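Local coordinates for protein phospholipase A1 (Streptomyces albidoflavus, PDB 4HYQ) that probably hydrolyses the sn-1 ester bond of glycerophospholipids, as a phospholipase A1 of the GDSL-like, SGNH-hydrolase clan, at residues V6-S11 with V76-G81; D49-S54 with N63-P68; A56-V61 with G119-V124. All blocks are in the same frame, centred on the assembly; numbering follows the deposited sequence.

Contact 1: residues V6-S11 with V76-G81; sequences VALGDS and VSLTIG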
loop_
_atom_site.group_PDB
_atom_site.type_symbol
_atom_site.label_atom_id
_atom_site.label_comp_id
_atom_site.label_asym_id
_atom_site.label_seq_id
_atom_site.Cartn_x
_atom_site.Cartn_y
_atom_site.Cartn_z
ATOM N N VAL A 6 10.232 12.393 1.701
ATOM C CA VAL A 6 10.758 11.029 1.747
ATOM C C VAL A 6 9.560 10.098 1.566
ATOM O O VAL A 6 8.577 10.189 2.297
ATOM C CB VAL A 6 11.472 10.727 3.093
ATOM C CG1 VAL A 6 11.949 9.278 3.133
ATOM C CG2 VAL A 6 12.692 11.655 3.254
ATOM N N ALA A 7 9.638 9.222 0.564
ATOM C CA ALA A 7 8.563 8.270 0.273
ATOM C C ALA A 7 8.984 6.860 0.684
ATOM O O ALA A 7 9.870 6.244 0.081
ATOM C CB ALA A 7 8.213 8.314 -1.225
ATOM N N LEU A 8 8.320 6.358 1.717
ATOM C CA LEU A 8 8.600 5.047 2.302
ATOM C C LEU A 8 7.546 4.017 1.961
ATOM O O LEU A 8 6.437 4.347 1.544
ATOM C CB LEU A 8 8.584 5.152 3.830
ATOM C CG LEU A 8 9.391 6.256 4.511
ATOM C CD1 LEU A 8 9.002 6.348 6.002
ATOM C CD2 LEU A 8 10.881 5.936 4.362
ATOM N N GLY A 9 7.883 2.754 2.178
ATOM C CA GLY A 9 6.865 1.746 1.997
ATOM C C GLY A 9 7.133 0.524 1.165
ATOM O O GLY A 9 8.279 0.159 0.882
ATOM N N ASP A 10 6.030 -0.111 0.798
ATOM C CA ASP A 10 6.068 -1.328 0.005
ATOM C C ASP A 10 5.712 -1.109 -1.466
ATOM O O ASP A 10 5.819 0.001 -1.990
ATOM C CB ASP A 10 5.161 -2.413 0.624
ATOM C CG ASP A 10 3.718 -1.944 0.826
ATOM O OD1 ASP A 10 3.262 -1.026 0.099
ATOM O OD2 ASP A 10 3.035 -2.520 1.707
ATOM N N SER A 11 5.304 -2.189 -2.120
ATOM C CA SER A 11 4.968 -2.179 -3.543
ATOM C C SER A 11 3.870 -1.205 -3.952
ATOM O O SER A 11 3.845 -0.761 -5.096
ATOM C CB SER A 11 4.565 -3.590 -3.966
ATOM O OG SER A 11 3.491 -4.054 -3.156
ATOM N N VAL A 76 6.444 13.050 4.563
ATOM C CA VAL A 76 6.751 11.626 4.510
ATOM C C VAL A 76 5.469 10.894 4.108
ATOM O O VAL A 76 4.396 11.175 4.646
ATOM C CB VAL A 76 7.203 11.059 5.889
ATOM C CG1 VAL A 76 7.378 9.531 5.796
ATOM C CG2 VAL A 76 8.521 11.697 6.331
ATOM N N SER A 77 5.569 9.973 3.152
ATOM C CA SER A 77 4.397 9.175 2.779
ATOM C C SER A 77 4.797 7.743 3.092
ATOM O O SER A 77 5.994 7.411 3.087
ATOM C CB SER A 77 4.043 9.326 1.293
ATOM O OG SER A 77 5.140 9.046 0.431
ATOM N N LEU A 78 3.808 6.901 3.371
ATOM C CA LEU A 78 4.086 5.518 3.723
ATOM C C LEU A 78 2.940 4.548 3.499
ATOM O O LEU A 78 1.791 4.868 3.801
ATOM C CB LEU A 78 4.456 5.434 5.215
ATOM C CG LEU A 78 4.590 4.074 5.922
ATOM C CD1 LEU A 78 5.881 3.388 5.462
ATOM C CD2 LEU A 78 4.650 4.272 7.438
ATOM N N THR A 79 3.252 3.380 2.927
ATOM C CA THR A 79 2.278 2.286 2.854
ATOM C C THR A 79 3.063 1.105 3.398
ATOM O O THR A 79 4.151 0.798 2.907
ATOM C CB THR A 79 1.720 1.929 1.439
ATOM O OG1 THR A 79 2.789 1.681 0.513
ATOM C CG2 THR A 79 0.821 3.045 0.939
ATOM N N ILE A 80 2.540 0.451 4.424
ATOM C CA ILE A 80 3.254 -0.689 5.000
ATOM C C ILE A 80 2.340 -1.518 5.912
ATOM O O ILE A 80 1.346 -1.007 6.453
ATOM C CB ILE A 80 4.524 -0.194 5.771
ATOM C CG1 ILE A 80 5.501 -1.357 5.976
ATOM C CG2 ILE A 80 4.138 0.392 7.139
ATOM C CD1 ILE A 80 6.183 -1.800 4.683
ATOM N N GLY A 81 2.646 -2.811 6.035
ATOM C CA GLY A 81 1.858 -3.682 6.891
ATOM C C GLY A 81 1.221 -4.860 6.175
ATOM O O GLY A 81 1.074 -5.931 6.760
HETATM O O HOH W 1 5.396 6.443 -0.008
HETATM O O HOH W 2 3.893 -4.184 3.757
#

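Contact 2: residues D49-S54 with N63-P68; sequences DFVACS and NKQMGP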
loop_
_atom_site.group_PDB
_atom_site.type_symbol
_atom_site.label_atom_id
_atom_site.label_comp_id
_atom_site.label_asym_id
_atom_site.label_seq_id
_atom_site.Cartn_x
_atom_site.Cartn_y
_atom_site.Cartn_z
ATOM N N ASP A 49 13.541 11.702 -1.835
ATOM C CA ASP A 49 14.181 10.404 -1.666
ATOM C C ASP A 49 13.083 9.355 -1.695
ATOM O O ASP A 49 12.237 9.293 -0.810
ATOM C CB ASP A 49 14.955 10.344 -0.364
ATOM C CG ASP A 49 16.141 11.287 -0.364
ATOM O OD1 ASP A 49 17.057 11.085 -1.187
ATOM O OD2 ASP A 49 16.147 12.234 0.442
ATOM N N PHE A 50 13.115 8.538 -2.743
ATOM C CA PHE A 50 12.116 7.497 -2.990
ATOM C C PHE A 50 12.764 6.176 -2.595
ATOM O O PHE A 50 13.601 5.650 -3.341
ATOM C CB PHE A 50 11.788 7.536 -4.491
ATOM C CG PHE A 50 10.552 6.784 -4.899
ATOM C CD1 PHE A 50 9.759 6.105 -3.978
ATOM C CD2 PHE A 50 10.185 6.765 -6.236
ATOM C CE1 PHE A 50 8.613 5.408 -4.403
ATOM C CE2 PHE A 50 9.046 6.076 -6.669
ATOM C CZ PHE A 50 8.264 5.402 -5.752
ATOM N N VAL A 51 12.401 5.646 -1.427
ATOM C CA VAL A 51 13.004 4.408 -0.962
ATOM C C VAL A 51 12.058 3.226 -0.749
ATOM O O VAL A 51 12.468 2.184 -0.207
ATOM C CB VAL A 51 13.840 4.647 0.322
ATOM C CG1 VAL A 51 15.041 5.520 -0.018
ATOM C CG2 VAL A 51 12.981 5.329 1.406
ATOM N N ALA A 52 10.809 3.382 -1.187
ATOM C CA ALA A 52 9.827 2.304 -1.096
ATOM C C ALA A 52 10.353 1.084 -1.866
ATOM O O ALA A 52 11.068 1.228 -2.863
ATOM C CB ALA A 52 8.481 2.772 -1.679
ATOM N N CYS A 53 9.970 -0.107 -1.427
ATOM C CA CYS A 53 10.468 -1.321 -2.057
ATOM C C CYS A 53 9.427 -2.431 -2.094
ATOM O O CYS A 53 8.822 -2.753 -1.080
ATOM C CB CYS A 53 11.724 -1.785 -1.301
ATOM S SG CYS A 53 12.648 -3.137 -2.117
ATOM N N SER A 54 9.218 -3.014 -3.273
ATOM C CA SER A 54 8.259 -4.103 -3.413
ATOM C C SER A 54 8.606 -5.206 -2.416
ATOM O O SER A 54 9.769 -5.595 -2.297
ATOM C CB SER A 54 8.308 -4.672 -4.839
ATOM O OG SER A 54 7.408 -5.763 -4.967
ATOM N N ASN A 63 15.012 -0.848 8.922
ATOM C CA ASN A 63 16.394 -1.171 8.559
ATOM C C ASN A 63 16.956 -0.518 7.299
ATOM O O ASN A 63 18.110 -0.078 7.278
ATOM C CB ASN A 63 16.557 -2.696 8.400
ATOM C CG ASN A 63 16.528 -3.442 9.717
ATOM O OD1 ASN A 63 17.139 -3.026 10.701
ATOM N ND2 ASN A 63 15.839 -4.578 9.736
ATOM N N LYS A 64 16.156 -0.460 6.240
ATOM C CA LYS A 64 16.624 0.058 4.960
ATOM C C LYS A 64 16.115 1.385 4.460
ATOM O O LYS A 64 16.686 1.956 3.525
ATOM C CB LYS A 64 16.299 -0.938 3.851
ATOM C CG LYS A 64 16.889 -2.303 4.025
ATOM C CD LYS A 64 17.020 -2.973 2.681
ATOM C CE LYS A 64 18.016 -2.205 1.809
ATOM N NZ LYS A 64 18.194 -2.835 0.493
ATOM N N GLN A 65 15.040 1.878 5.049
ATOM C CA GLN A 65 14.441 3.078 4.514
ATOM C C GLN A 65 14.509 4.365 5.314
ATOM O O GLN A 65 14.171 5.417 4.787
ATOM C CB GLN A 65 12.973 2.767 4.190
ATOM C CG GLN A 65 12.800 1.557 3.263
ATOM C CD GLN A 65 11.358 1.357 2.839
ATOM O OE1 GLN A 65 10.548 2.288 2.907
ATOM N NE2 GLN A 65 11.035 0.157 2.364
ATOM N N MET A 66 14.970 4.290 6.555
ATOM C CA MET A 66 15.009 5.469 7.416
ATOM C C MET A 66 16.108 6.493 7.166
ATOM O O MET A 66 16.008 7.641 7.596
ATOM C CB MET A 66 15.099 5.005 8.856
ATOM C CG MET A 66 14.062 3.985 9.200
ATOM S SD MET A 66 12.482 4.764 9.422
ATOM C CE MET A 66 12.337 4.604 10.963
ATOM N N GLY A 67 17.154 6.080 6.469
ATOM C CA GLY A 67 18.270 6.978 6.216
ATOM C C GLY A 67 18.008 8.404 5.757
ATOM O O GLY A 67 18.591 9.341 6.322
ATOM N N PRO A 68 17.153 8.622 4.740
ATOM C CA PRO A 68 16.890 9.984 4.262
ATOM C C PRO A 68 16.086 10.897 5.183
ATOM O O PRO A 68 16.000 12.087 4.925
ATOM C CB PRO A 68 16.173 9.788 2.924
ATOM C CG PRO A 68 16.133 8.298 2.680
ATOM C CD PRO A 68 16.399 7.608 3.983
HETATM O O HOH W 3 17.627 13.137 2.962
#

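Contact 3: residues A56-V61 with G119-V124; sequences AVTSDV and GRLDSV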
loop_
_atom_site.group_PDB
_atom_site.type_symbol
_atom_site.label_atom_id
_atom_site.label_comp_id
_atom_site.label_asym_id
_atom_site.label_seq_id
_atom_site.Cartn_x
_atom_site.Cartn_y
_atom_site.Cartn_z
ATOM N N ALA A 56 8.418 -5.035 0.883
ATOM C CA ALA A 56 8.868 -4.530 2.182
ATOM C C ALA A 56 7.948 -4.866 3.344
ATOM O O ALA A 56 6.723 -4.830 3.204
ATOM C CB ALA A 56 9.050 -3.008 2.118
ATOM N N VAL A 57 8.549 -5.198 4.489
ATOM C CA VAL A 57 7.787 -5.449 5.708
ATOM C C VAL A 57 8.214 -4.347 6.669
ATOM O O VAL A 57 9.143 -3.591 6.373
ATOM C CB VAL A 57 8.062 -6.833 6.330
ATOM C CG1 VAL A 57 7.455 -7.909 5.421
ATOM C CG2 VAL A 57 9.549 -7.050 6.546
ATOM N N THR A 58 7.546 -4.238 7.809
ATOM C CA THR A 58 7.886 -3.162 8.730
ATOM C C THR A 58 9.351 -3.135 9.136
ATOM O O THR A 58 9.942 -2.060 9.223
ATOM C CB THR A 58 7.016 -3.191 10.003
ATOM O OG1 THR A 58 7.133 -4.462 10.644
ATOM C CG2 THR A 58 5.545 -2.925 9.660
ATOM N N SER A 59 9.956 -4.294 9.376
ATOM C CA SER A 59 11.356 -4.284 9.778
ATOM C C SER A 59 12.252 -3.758 8.654
ATOM O O SER A 59 13.318 -3.202 8.926
ATOM C CB SER A 59 11.817 -5.678 10.242
ATOM O OG SER A 59 11.801 -6.632 9.206
ATOM N N ASP A 60 11.832 -3.919 7.396
ATOM C CA ASP A 60 12.627 -3.404 6.284
ATOM C C ASP A 60 12.582 -1.882 6.261
ATOM O O ASP A 60 13.565 -1.235 5.897
ATOM C CB ASP A 60 12.115 -3.886 4.915
ATOM C CG ASP A 60 12.268 -5.380 4.708
ATOM O OD1 ASP A 60 13.187 -6.001 5.291
ATOM O OD2 ASP A 60 11.464 -5.936 3.934
ATOM N N VAL A 61 11.437 -1.300 6.613
ATOM C CA VAL A 61 11.340 0.158 6.606
ATOM C C VAL A 61 12.325 0.688 7.649
ATOM O O VAL A 61 13.090 1.611 7.374
ATOM C CB VAL A 61 9.899 0.636 6.928
ATOM C CG1 VAL A 61 9.857 2.155 7.033
ATOM C CG2 VAL A 61 8.956 0.169 5.818
ATOM N N GLY A 119 1.481 -3.318 17.080
ATOM C CA GLY A 119 2.763 -3.058 17.725
ATOM C C GLY A 119 3.881 -2.749 16.752
ATOM O O GLY A 119 4.723 -1.876 17.011
ATOM N N ARG A 120 3.905 -3.461 15.626
ATOM C CA ARG A 120 4.932 -3.229 14.619
ATOM C C ARG A 120 4.737 -1.872 13.969
ATOM O O ARG A 120 5.710 -1.173 13.703
ATOM C CB ARG A 120 4.903 -4.319 13.555
ATOM C CG ARG A 120 5.124 -5.698 14.122
ATOM C CD ARG A 120 5.414 -6.672 13.011
ATOM N NE ARG A 120 5.640 -8.023 13.505
ATOM C CZ ARG A 120 5.839 -9.067 12.710
ATOM N NH1 ARG A 120 5.843 -8.900 11.390
ATOM N NH2 ARG A 120 6.025 -10.274 13.231
ATOM N N LEU A 121 3.487 -1.509 13.693
ATOM C CA LEU A 121 3.209 -0.205 13.098
ATOM C C LEU A 121 3.614 0.903 14.081
ATOM O O LEU A 121 4.189 1.912 13.676
ATOM C CB LEU A 121 1.724 -0.067 12.740
ATOM C CG LEU A 121 1.179 -0.942 11.602
ATOM C CD1 LEU A 121 -0.289 -0.649 11.406
ATOM C CD2 LEU A 121 1.923 -0.628 10.300
ATOM N N ASP A 122 3.324 0.725 15.371
ATOM C CA ASP A 122 3.722 1.751 16.345
ATOM C C ASP A 122 5.236 1.952 16.314
ATOM O O ASP A 122 5.722 3.085 16.377
ATOM C CB ASP A 122 3.308 1.374 17.775
ATOM C CG ASP A 122 1.890 1.792 18.107
ATOM O OD1 ASP A 122 1.406 2.798 17.540
ATOM O OD2 ASP A 122 1.258 1.122 18.955
ATOM N N SER A 123 5.975 0.847 16.235
ATOM C CA SER A 123 7.429 0.896 16.183
ATOM C C SER A 123 7.916 1.684 14.957
ATOM O O SER A 123 8.812 2.525 15.054
ATOM C CB SER A 123 7.984 -0.534 16.162
ATOM O OG SER A 123 9.393 -0.536 16.048
ATOM N N VAL A 124 7.334 1.414 13.793
ATOM C CA VAL A 124 7.737 2.132 12.592
ATOM C C VAL A 124 7.327 3.603 12.683
ATOM O O VAL A 124 8.134 4.496 12.415
ATOM C CB VAL A 124 7.083 1.526 11.312
ATOM C CG1 VAL A 124 7.400 2.383 10.098
ATOM C CG2 VAL A 124 7.609 0.115 11.097
#

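Contact 1: residues V6-S11 with V76-G81
Val-6 opens the ladder between these parallel strands, whose short axes run 13° apart: Val-6 O accepts the amide of Ser-77 (N to O 3.1 Å), the donor lying in the carbonyl plane. The same oxygen also has a weaker CA-H...O contact with Val-76 CA at 3.2 Å. Ala-7 turns its methyl to the other face, where Ala-7 CB meets Ser-77 OG at 3.6 Å; that hydroxyl, between its backbone N and carbonyl carbon (chi1 54°), also bonds Tyr-5 OH. Leu-8 continues the ladder, Leu-8 N to Ser-77 O at 2.9 Å. On the face it shares with Val-76 and Leu-78, its side chain lies obliquely across that of Val-76, Leu-8 CD1 to Val-76 CG1 at 3.6 Å, while its CB rests against Leu-78 CD1. A water donates to Leu-8 O and bonds Ser-77 OG, and Thr-79 N is buried without a partner in the model. Strands 4-9 and 73-79 are neighbouring inner strands of the parallel sheet, and the first runs straight into the Gly-Asp-Ser of the GDSL motif. Gly-9, at positive phi, lies across from Thr-79, whose carbonyl oxygen takes the bent bond from Asp-10 N at 3.0 Å. The Asp-10 and Thr-79 side chains cross at about a right angle, and Thr-79 OG1 donates to Asp-10 OD1 at 2.8 Å from 45° above the carboxylate plane. OD1 also caps Tyr-12 N at the start of helix 11-14, and Ser-13 OG bonds Thr-79 OG1. Asp-10 OD2 is engaged by Tyr-142 OH and by a second water, 2.8 Å away, which accepts from Gly-81 N. Ser-11 OG bonds His-218 NE2, consistent with the nucleophile-base pair of this family.

Contact 2: residues D49-S54 with N63-P68
Val-51 and Gln-65 meet through a carbonyl oxygen set over an amide carbon, in a contact that has no direct hydrogen bond between its two segments. Their CA atoms are 5.8 Å apart, and the Gln-65 chain, extended beyond CG (chi2 -174°), runs beneath the Val-51 carbonyl. Val-51 O stands almost perpendicularly over the flat face of the carboxamide, 3.3 Å from Gln-65 CD, with OE1 and NE2 both farther from it. The amide is therefore met through its electron-poor carbon rather than along an N-H. Its rotation is fixed from another direction, because OE1 accepts the amide of Gly-9 in the neighbouring strand, and NE2 is hydrogen-bonded as well.

The apolar part uses both Val-51 branches. With chi1 at -67°, CG1 lies beside the backbone N and CG2 between N and the carbonyl carbon, which splits the methyls between two partners: Val-51 CG2 touches Gln-65 CB at 3.8 Å, and the Val-51 and Pro-68 side chains run past each other in opposite directions, Val-51 CG1 to Pro-68 CG at 4.0 Å. Strand 47-50, helix 58-65 and strand 73-79 form a beta-alpha-beta crossover with strand 4-9 between its two strands, so this contact packs the end of the crossover helix, and the turn after it, against the outgoing end of an edge strand. Pro-68 also lies obliquely across Asp-49, Pro-68 CB being 3.6 Å from Asp-49 CB.

Water supplies the hydrogen-bonded link. One molecule donates to Asp-49 OD2 at 3.1 Å and to Pro-68 O at 2.8 Å, tying the partly exposed carboxylate to the turn. At the other end Cys-53 CB comes no nearer than 4.2 Å to Gln-65 NE2, while its sulphur is held by a disulfide to Cys-28.

Contact 3: residues A56-V61 with G119-V124
Thr-58 and Val-124 form the tight centre, where the first turn of helix 58-65 meets helix 117-131 at a CA-CA separation of 6.6 Å. Val-124 CG2 presses on Thr-58 CB at 3.5 Å and comes almost as near to Thr-58 O, so one methyl covers both the side-chain root and the carbonyl of the threonine. The other branch, CG1, anti to the backbone N (chi1 174°), crosses to Val-61 CG1 at 3.9 Å. Thus the two methyls of Val-124 span one helical turn of the facing helix. Leu-121 adds a thinner contact, its CD2 reaching Thr-58 CG2 at 4.3 Å; its side chain also touches Val-174, Ile-175 and Arg-178 of helix 158-181.

Packing is looser toward the partly exposed side. The extended Arg-120 chain crosses Thr-58 at about a right angle, Arg-120 CD lying 3.7 Å from Thr-58 OG1 without a direct polar bond between the two residues. Both instead converge on Asp-84 OD1, which accepts from the Thr-58 hydroxyl and makes a salt bridge with Arg-120 NH1. Behind the interface, Val-57 N donates to Asp-60 OD2 at 3.1 Å from 43° above the carboxylate plane, a side-chain to backbone bond across the first turn, from N3 Asp-60 to the N-cap residue Val-57.

Asn-83 ND2 also binds Ala-56 O. Asn-83 and Asp-84 are the Asn-Asp of the block III Gly-X-Asn-Asp motif, whose asparagine in SGNH hydrolases usually contributes to the oxyanion hole.

How the contacts relate
Contact 1 is the core: all its touching residues are buried, and backbone bonds join two neighbouring strands. Contacts 2 and 3 lie farther out, at opposite ends of helix 58-65, and neither has a direct hydrogen bond between its segments. Contact 2, partly exposed, combines a carbonyl oxygen set over an amide, apolar packing and a bridging water; contact 3 is mostly buried aliphatic packing with a charged margin. Both lean on contact 1. Contact 2 reaches it at Gly-9, whose O also bonds Cys-53 N, whereas Ile-80 CD1 packs on Val-61 CG2 and Ala-56 O. Helices 58-65 and 117-131 pack beside each other over the face of the sheet that carries Leu-8 and Leu-78.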